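Local coordinates for protein putative transcriptional regulator, LysR family (Vibrio parahaemolyticus, PDB 3OXN) that probably acts as a LysR-family DNA-binding transcription factor, seen here as its effector-binding part without the helix-turn-helix domain, at residues Q19-A24 and P206-L211; A69-C74 and W210-V215. One frame throughout, in Å; residues are numbered along the deposited sequence.

Interaction 1 (Q19-A24 and P206-L211); sequences QTFTIA and PAQEWL
Phe-21 is the bump that fills the main hollow here: its ring goes in among Ala-207, Gln-208, Trp-210 and Leu-211 on the first turns of helix 206-227. Its CB points toward the helix, and CG lies beside the backbone N (chi1 -56°). On the CD2 flank sits Leu-211, whose CD1 is 3.4 Å from Phe-21 CD2; the two side chains run past one another in opposite directions. At the far end of the ring Phe-21 CE2 is 4.0 Å from Ala-207 CB. Phe-21 CZ lies 4.1 Å from Trp-210 CZ3, the two side chains crossing at about a right angle. Gln-208 closes the CD2 edge with its amide: Gln-208 OE1 lies in the plane of the phenyl ring, 3.9 Å from Phe-21 CD2, and the amide is turned 72° from the phenyl. A bend at chi2 brings Gln-208 CD round to this edge.

Smaller bumps come before and after Phe-21. Gln-19 stretches out over the start of the helix, its OE1 3.8 Å from Ala-207 CB, a van der Waals touch. Farther along, Ile-23 CD1 meets Leu-211 CD1 tip to tip at 3.6 Å, so this one leucine methyl is shared by Phe-21 and Ile-23. No hydrogen bond crosses between the segments; the indole N-H of Trp-210 goes instead to Glu-44 OE1.

Strand and helix cross at -54°, with their axes 10.6 Å apart. This is a C-terminal helix packed by apolar side chains on the first strand of a mixed five-stranded sheet, as in the alpha/beta subdomains of the periplasmic-binding-protein-like fold of LysR effector-binding domains.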
ATOM      1  N   GLN A  19     -24.744   0.451  -5.187  1.00 48.39           N
ATOM      2  CA  GLN A  19     -23.846   1.281  -5.951  1.00 42.48           C
ATOM      3  C   GLN A  19     -22.427   1.121  -5.454  1.00 39.24           C
ATOM      4  O   GLN A  19     -22.191   0.882  -4.281  1.00 39.53           O
ATOM      5  CB  GLN A  19     -24.288   2.726  -5.786  1.00 46.44           C
ATOM      6  CG  GLN A  19     -23.240   3.756  -6.124  1.00 43.61           C
ATOM      7  CD  GLN A  19     -23.811   5.147  -6.044  1.00 40.38           C
ATOM      8  OE1 GLN A  19     -25.038   5.325  -5.983  1.00 32.45           O
ATOM      9  NE2 GLN A  19     -22.934   6.146  -6.051  1.00 39.43           N
ATOM     10  N   THR A  20     -21.466   1.255  -6.350  1.00 43.34           N
ATOM     11  CA  THR A  20     -20.072   1.187  -5.921  1.00 44.01           C
ATOM     12  C   THR A  20     -19.424   2.574  -5.717  1.00 39.53           C
ATOM     13  O   THR A  20     -19.711   3.541  -6.421  1.00 39.24           O
ATOM     14  CB  THR A  20     -19.216   0.283  -6.838  1.00 39.01           C
ATOM     15  OG1 THR A  20     -17.928   0.877  -7.000  1.00 38.80           O
ATOM     16  CG2 THR A  20     -19.871   0.121  -8.195  1.00 36.85           C
ATOM     17  N   PHE A  21     -18.560   2.664  -4.721  1.00 35.37           N
ATOM     18  CA  PHE A  21     -17.936   3.927  -4.398  1.00 34.82           C
ATOM     19  C   PHE A  21     -16.458   3.802  -4.676  1.00 36.73           C
ATOM     20  O   PHE A  21     -15.831   2.804  -4.319  1.00 36.35           O
ATOM     21  CB  PHE A  21     -18.187   4.293  -2.931  1.00 40.92           C
ATOM     22  CG  PHE A  21     -19.651   4.345  -2.563  1.00 38.57           C
ATOM     23  CD1 PHE A  21     -20.353   3.180  -2.277  1.00 39.14           C
ATOM     24  CD2 PHE A  21     -20.326   5.548  -2.525  1.00 36.83           C
ATOM     25  CE1 PHE A  21     -21.690   3.219  -1.964  1.00 38.06           C
ATOM     26  CE2 PHE A  21     -21.668   5.586  -2.208  1.00 42.02           C
ATOM     27  CZ  PHE A  21     -22.348   4.413  -1.928  1.00 39.37           C
ATOM     28  N   THR A  22     -15.920   4.807  -5.355  1.00 35.79           N
ATOM     29  CA  THR A  22     -14.495   4.921  -5.562  1.00 32.56           C
ATOM     30  C   THR A  22     -13.936   5.856  -4.502  1.00 31.87           C
ATOM     31  O   THR A  22     -14.334   7.013  -4.408  1.00 31.20           O
ATOM     32  CB  THR A  22     -14.196   5.514  -6.937  1.00 34.47           C
ATOM     33  OG1 THR A  22     -14.858   4.731  -7.930  1.00 39.60           O
ATOM     34  CG2 THR A  22     -12.693   5.539  -7.208  1.00 30.09           C
ATOM     35  N   ILE A  23     -13.010   5.344  -3.708  1.00 31.41           N
ATOM     36  CA  ILE A  23     -12.300   6.157  -2.742  1.00 30.78           C
ATOM     37  C   ILE A  23     -10.837   6.190  -3.099  1.00 26.44           C
ATOM     38  O   ILE A  23     -10.179   5.159  -3.053  1.00 30.19           O
ATOM     39  CB  ILE A  23     -12.393   5.537  -1.349  1.00 32.28           C
ATOM     40  CG1 ILE A  23     -13.855   5.292  -0.979  1.00 32.11           C
ATOM     41  CG2 ILE A  23     -11.697   6.432  -0.335  1.00 29.34           C
ATOM     42  CD1 ILE A  23     -14.640   6.563  -0.837  1.00 32.43           C
ATOM     43  N   ALA A  24     -10.323   7.356  -3.459  1.00 25.63           N
ATOM     44  CA  ALA A  24      -8.880   7.506  -3.671  1.00 27.59           C
ATOM     45  C   ALA A  24      -8.229   7.738  -2.322  1.00 26.50           C
ATOM     46  O   ALA A  24      -8.568   8.694  -1.616  1.00 29.15           O
ATOM     47  CB  ALA A  24      -8.583   8.670  -4.616  1.00 25.99           C
ATOM     48  N   PRO A 206     -27.367  11.911  -2.455  1.00 48.53           N
ATOM     49  CA  PRO A 206     -27.885  11.155  -1.301  1.00 47.03           C
ATOM     50  C   PRO A 206     -26.936  10.038  -0.852  1.00 47.64           C
ATOM     51  O   PRO A 206     -26.792   9.817   0.357  1.00 48.12           O
ATOM     52  CB  PRO A 206     -29.173  10.535  -1.843  1.00 46.38           C
ATOM     53  CG  PRO A 206     -29.604  11.453  -2.949  1.00 47.23           C
ATOM     54  CD  PRO A 206     -28.378  12.094  -3.514  1.00 46.03           C
ATOM     55  N   ALA A 207     -26.311   9.350  -1.810  1.00 44.39           N
ATOM     56  CA  ALA A 207     -25.393   8.247  -1.512  1.00 44.42           C
ATOM     57  C   ALA A 207     -24.020   8.735  -1.037  1.00 43.17           C
ATOM     58  O   ALA A 207     -23.432   8.167  -0.117  1.00 39.59           O
ATOM     59  CB  ALA A 207     -25.238   7.345  -2.733  1.00 44.71           C
ATOM     60  N   GLN A 208     -23.517   9.790  -1.673  1.00 42.96           N
ATOM     61  CA  GLN A 208     -22.245  10.378  -1.279  1.00 40.40           C
ATOM     62  C   GLN A 208     -22.369  11.117   0.057  1.00 39.80           C
ATOM     63  O   GLN A 208     -21.470  11.040   0.895  1.00 40.47           O
ATOM     64  CB  GLN A 208     -21.694  11.306  -2.372  1.00 40.41           C
ATOM     65  CG  GLN A 208     -21.473  10.651  -3.746  1.00 41.10           C
ATOM     66  CD  GLN A 208     -20.480   9.478  -3.730  1.00 41.22           C
ATOM     67  OE1 GLN A 208     -19.643   9.368  -2.832  1.00 43.71           O
ATOM     68  NE2 GLN A 208     -20.574   8.601  -4.735  1.00 33.86           N
ATOM     69  N   GLU A 209     -23.472  11.830   0.271  1.00 40.39           N
ATOM     70  CA  GLU A 209     -23.671  12.494   1.554  1.00 36.95           C
ATOM     71  C   GLU A 209     -23.727  11.419   2.617  1.00 37.80           C
ATOM     72  O   GLU A 209     -23.377  11.654   3.767  1.00 41.22           O
ATOM     73  CB  GLU A 209     -24.955  13.318   1.583  1.00 39.78           C
ATOM     74  CG  GLU A 209     -24.938  14.610   0.784  1.00 44.70           C
ATOM     75  CD  GLU A 209     -26.344  15.197   0.603  1.00 53.51           C
ATOM     76  OE1 GLU A 209     -27.327  14.520   0.986  1.00 48.86           O
ATOM     77  OE2 GLU A 209     -26.468  16.332   0.078  1.00 56.43           O
ATOM     78  N   TRP A 210     -24.165  10.227   2.234  1.00 38.45           N
ATOM     79  CA  TRP A 210     -24.261   9.134   3.192  1.00 38.67           C
ATOM     80  C   TRP A 210     -22.890   8.528   3.471  1.00 38.29           C
ATOM     81  O   TRP A 210     -22.504   8.362   4.625  1.00 37.86           O
ATOM     82  CB  TRP A 210     -25.246   8.053   2.715  1.00 41.95           C
ATOM     83  CG  TRP A 210     -25.134   6.788   3.513  1.00 41.28           C
ATOM     84  CD1 TRP A 210     -25.744   6.517   4.688  1.00 40.56           C
ATOM     85  CD2 TRP A 210     -24.327   5.644   3.208  1.00 44.34           C
ATOM     86  NE1 TRP A 210     -25.382   5.273   5.141  1.00 40.48           N
ATOM     87  CE2 TRP A 210     -24.510   4.710   4.245  1.00 40.46           C
ATOM     88  CE3 TRP A 210     -23.465   5.311   2.150  1.00 41.70           C
ATOM     89  CZ2 TRP A 210     -23.878   3.470   4.269  1.00 45.24           C
ATOM     90  CZ3 TRP A 210     -22.833   4.073   2.168  1.00 41.86           C
ATOM     91  CH2 TRP A 210     -23.044   3.168   3.219  1.00 43.02           C
ATOM     92  N   LEU A 211     -22.161   8.196   2.409  1.00 39.67           N
ATOM     93  CA  LEU A 211     -20.812   7.639   2.535  1.00 40.79           C
ATOM     94  C   LEU A 211     -19.952   8.509   3.438  1.00 35.12           C
ATOM     95  O   LEU A 211     -19.325   8.016   4.374  1.00 33.93           O
ATOM     96  CB  LEU A 211     -20.127   7.511   1.160  1.00 40.69           C
ATOM     97  CG  LEU A 211     -18.983   6.500   0.958  1.00 38.08           C
ATOM     98  CD1 LEU A 211     -18.136   6.878  -0.238  1.00 37.58           C
ATOM     99  CD2 LEU A 211     -18.101   6.371   2.175  1.00 38.25           C
TER

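Interaction 2 (A69-C74 and W210-V215); sequences ADLAIC and WLRSVV
Leu-71 points from its strand toward the helix and offers its two methyls to different partners. CG is anti to the backbone N (chi1 178°), and beyond it the methyls part. Leu-71 CD1 rests on the aliphatic part of Arg-212, 3.9 Å from Arg-212 CD, the two chains crossing obliquely. Leu-71 CD2 faces the next turn, 4.3 Å from Val-215 CG2. Leu-211 CD1 is at a similar range from Leu-71 CD2, 4.4 Å. Two residues on, Ile-73 and Val-215 pass each other in opposite directions, and Ile-73 CD1 comes to 4.2 Å from Val-215 CG1.

Arg-212 thus lends only its methylenes to this contact. Its chain bends at chi3 (-78°), and the guanidinium has its partners elsewhere: NH1 is hydrogen-bonded to Cys-202 O, and the group makes a cation-pi contact with Trp-198. The five touching side chains are all buried and join by apolar packing, without a hydrogen bond between the segments.

The strand and helix segments run 23° from parallel, their axes 10.7 Å apart. Around them, Met-196 of strand 194-199 touches Leu-71, Arg-212 and Val-215 alike, Ile-23 of strand 20-25 borders Leu-71, and Ile-73 also packs on Ile-33 and Leu-34 of helix 28-44, so the contact lies where two helices share this side of the sheet.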
ATOM      1  N   ALA A  69     -13.153   9.333  -9.107  1.00 30.83           N
ATOM      2  CA  ALA A  69     -13.023   9.154  -7.667  1.00 31.22           C
ATOM      3  C   ALA A  69     -14.191   9.842  -6.956  1.00 30.69           C
ATOM      4  O   ALA A  69     -14.433  11.023  -7.161  1.00 28.88           O
ATOM      5  CB  ALA A  69     -11.697   9.705  -7.184  1.00 30.02           C
ATOM      6  N   ASP A  70     -14.929   9.096  -6.141  1.00 31.76           N
ATOM      7  CA  ASP A  70     -16.092   9.664  -5.463  1.00 36.05           C
ATOM      8  C   ASP A  70     -15.676  10.562  -4.303  1.00 34.23           C
ATOM      9  O   ASP A  70     -16.214  11.653  -4.127  1.00 34.21           O
ATOM     10  CB  ASP A  70     -17.051   8.566  -4.988  1.00 36.05           C
ATOM     11  CG  ASP A  70     -17.978   8.089  -6.095  1.00 39.21           C
ATOM     12  OD1 ASP A  70     -18.304   8.905  -6.991  1.00 36.51           O
ATOM     13  OD2 ASP A  70     -18.394   6.906  -6.063  1.00 40.30           O
ATOM     14  N   LEU A  71     -14.685  10.098  -3.547  1.00 32.59           N
ATOM     15  CA  LEU A  71     -14.184  10.780  -2.360  1.00 30.78           C
ATOM     16  C   LEU A  71     -12.679  10.533  -2.260  1.00 30.49           C
ATOM     17  O   LEU A  71     -12.181   9.474  -2.654  1.00 30.68           O
ATOM     18  CB  LEU A  71     -14.878  10.204  -1.121  1.00 30.39           C
ATOM     19  CG  LEU A  71     -14.518  10.706   0.273  1.00 29.09           C
ATOM     20  CD1 LEU A  71     -14.923  12.155   0.469  1.00 27.69           C
ATOM     21  CD2 LEU A  71     -15.194   9.819   1.306  1.00 29.17           C
ATOM     22  N   ALA A  72     -11.946  11.501  -1.735  1.00 29.74           N
ATOM     23  CA  ALA A  72     -10.529  11.301  -1.477  1.00 27.03           C
ATOM     24  C   ALA A  72     -10.273  11.446   0.019  1.00 29.63           C
ATOM     25  O   ALA A  72     -10.764  12.395   0.640  1.00 29.36           O
ATOM     26  CB  ALA A  72      -9.711  12.307  -2.262  1.00 26.34           C
ATOM     27  N   ILE A  73      -9.529  10.511   0.610  1.00 28.74           N
ATOM     28  CA  ILE A  73      -9.081  10.696   1.994  1.00 28.17           C
ATOM     29  C   ILE A  73      -7.552  10.856   2.096  1.00 29.91           C
ATOM     30  O   ILE A  73      -6.802   9.911   1.822  1.00 31.08           O
ATOM     31  CB  ILE A  73      -9.536   9.558   2.912  1.00 25.56           C
ATOM     32  CG1 ILE A  73     -11.057   9.366   2.812  1.00 28.71           C
ATOM     33  CG2 ILE A  73      -9.075   9.838   4.350  1.00 24.81           C
ATOM     34  CD1 ILE A  73     -11.598   8.082   3.481  1.00 26.63           C
ATOM     35  N   CYS A  74      -7.096  12.044   2.488  1.00 25.71           N
ATOM     36  CA  CYS A  74      -5.674  12.314   2.587  1.00 26.74           C
ATOM     37  C   CYS A  74      -5.404  13.614   3.311  1.00 28.78           C
ATOM     38  O   CYS A  74      -6.294  14.213   3.882  1.00 27.28           O
ATOM     39  CB  CYS A  74      -5.091  12.448   1.188  1.00 31.75           C
ATOM     40  SG  CYS A  74      -5.608  13.965   0.324  1.00 28.97           S
ATOM     41  N   TRP A 210     -24.165  10.227   2.234  1.00 38.45           N
ATOM     42  CA  TRP A 210     -24.261   9.134   3.192  1.00 38.67           C
ATOM     43  C   TRP A 210     -22.890   8.528   3.471  1.00 38.29           C
ATOM     44  O   TRP A 210     -22.504   8.362   4.625  1.00 37.86           O
ATOM     45  CB  TRP A 210     -25.246   8.053   2.715  1.00 41.95           C
ATOM     46  CG  TRP A 210     -25.134   6.788   3.513  1.00 41.28           C
ATOM     47  CD1 TRP A 210     -25.744   6.517   4.688  1.00 40.56           C
ATOM     48  CD2 TRP A 210     -24.327   5.644   3.208  1.00 44.34           C
ATOM     49  NE1 TRP A 210     -25.382   5.273   5.141  1.00 40.48           N
ATOM     50  CE2 TRP A 210     -24.510   4.710   4.245  1.00 40.46           C
ATOM     51  CE3 TRP A 210     -23.465   5.311   2.150  1.00 41.70           C
ATOM     52  CZ2 TRP A 210     -23.878   3.470   4.269  1.00 45.24           C
ATOM     53  CZ3 TRP A 210     -22.833   4.073   2.168  1.00 41.86           C
ATOM     54  CH2 TRP A 210     -23.044   3.168   3.219  1.00 43.02           C
ATOM     55  N   LEU A 211     -22.161   8.196   2.409  1.00 39.67           N
ATOM     56  CA  LEU A 211     -20.812   7.639   2.535  1.00 40.79           C
ATOM     57  C   LEU A 211     -19.952   8.509   3.438  1.00 35.12           C
ATOM     58  O   LEU A 211     -19.325   8.016   4.374  1.00 33.93           O
ATOM     59  CB  LEU A 211     -20.127   7.511   1.160  1.00 40.69           C
ATOM     60  CG  LEU A 211     -18.983   6.500   0.958  1.00 38.08           C
ATOM     61  CD1 LEU A 211     -18.136   6.878  -0.238  1.00 37.58           C
ATOM     62  CD2 LEU A 211     -18.101   6.371   2.175  1.00 38.25           C
ATOM     63  N   ARG A 212     -19.923   9.802   3.143  1.00 32.86           N
ATOM     64  CA  ARG A 212     -19.088  10.717   3.892  1.00 34.33           C
ATOM     65  C   ARG A 212     -19.366  10.655   5.395  1.00 36.25           C
ATOM     66  O   ARG A 212     -18.435  10.580   6.214  1.00 30.45           O
ATOM     67  CB  ARG A 212     -19.247  12.128   3.353  1.00 32.39           C
ATOM     68  CG  ARG A 212     -18.807  12.234   1.935  1.00 31.91           C
ATOM     69  CD  ARG A 212     -18.389  13.639   1.599  1.00 34.72           C
ATOM     70  NE  ARG A 212     -19.536  14.501   1.377  1.00 36.85           N
ATOM     71  CZ  ARG A 212     -20.313  14.428   0.304  1.00 36.93           C
ATOM     72  NH1 ARG A 212     -20.062  13.527  -0.633  1.00 37.65           N
ATOM     73  NH2 ARG A 212     -21.341  15.250   0.170  1.00 38.63           N
ATOM     74  N   SER A 213     -20.650  10.647   5.744  1.00 36.72           N
ATOM     75  CA  SER A 213     -21.073  10.617   7.142  1.00 38.87           C
ATOM     76  C   SER A 213     -20.689   9.332   7.885  1.00 38.51           C
ATOM     77  O   SER A 213     -20.321   9.379   9.070  1.00 37.38           O
ATOM     78  CB  SER A 213     -22.581  10.864   7.255  1.00 43.77           C
ATOM     79  OG  SER A 213     -23.259  10.217   6.198  1.00 43.29           O
ATOM     80  N   VAL A 214     -20.790   8.186   7.215  1.00 36.10           N
ATOM     81  CA  VAL A 214     -20.352   6.948   7.846  1.00 34.99           C
ATOM     82  C   VAL A 214     -18.850   6.989   8.058  1.00 36.57           C
ATOM     83  O   VAL A 214     -18.349   6.548   9.095  1.00 38.88           O
ATOM     84  CB  VAL A 214     -20.774   5.709   7.065  1.00 36.99           C
ATOM     85  CG1 VAL A 214     -22.039   5.121   7.678  1.00 43.55           C
ATOM     86  CG2 VAL A 214     -21.008   6.055   5.620  1.00 38.93           C
ATOM     87  N   VAL A 215     -18.140   7.550   7.079  1.00 34.14           N
ATOM     88  CA  VAL A 215     -16.716   7.822   7.219  1.00 34.27           C
ATOM     89  C   VAL A 215     -16.509   8.787   8.384  1.00 34.96           C
ATOM     90  O   VAL A 215     -15.674   8.566   9.257  1.00 34.06           O
ATOM     91  CB  VAL A 215     -16.120   8.430   5.905  1.00 33.63           C
ATOM     92  CG1 VAL A 215     -14.725   8.968   6.130  1.00 23.69           C
ATOM     93  CG2 VAL A 215     -16.124   7.397   4.780  1.00 31.93           C
TER

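How the interactions relate
Interactions 1 and 2 are successive parts of one helix-on-sheet interface, their centres about 6 Å apart. Both use helix 206-227 and share Trp-210 and Leu-211; of these Leu-211 takes part in both contacts, facing strand 20-25 in the first and strand 71-74 in the second. The two strands are parallel neighbours: Thr-22 O lies 2.8 Å from Asp-70 N, and Ala-24 N lies 2.9 Å from Leu-71 O, both probable hydrogen bonds. Asp-70 OD2 also takes a weak hydrogen bond from Thr-22 N. Moving along the helix, the packing passes from the more exposed start at 206-211 to the fully buried side chains of interaction 2, nearer the chain's centre.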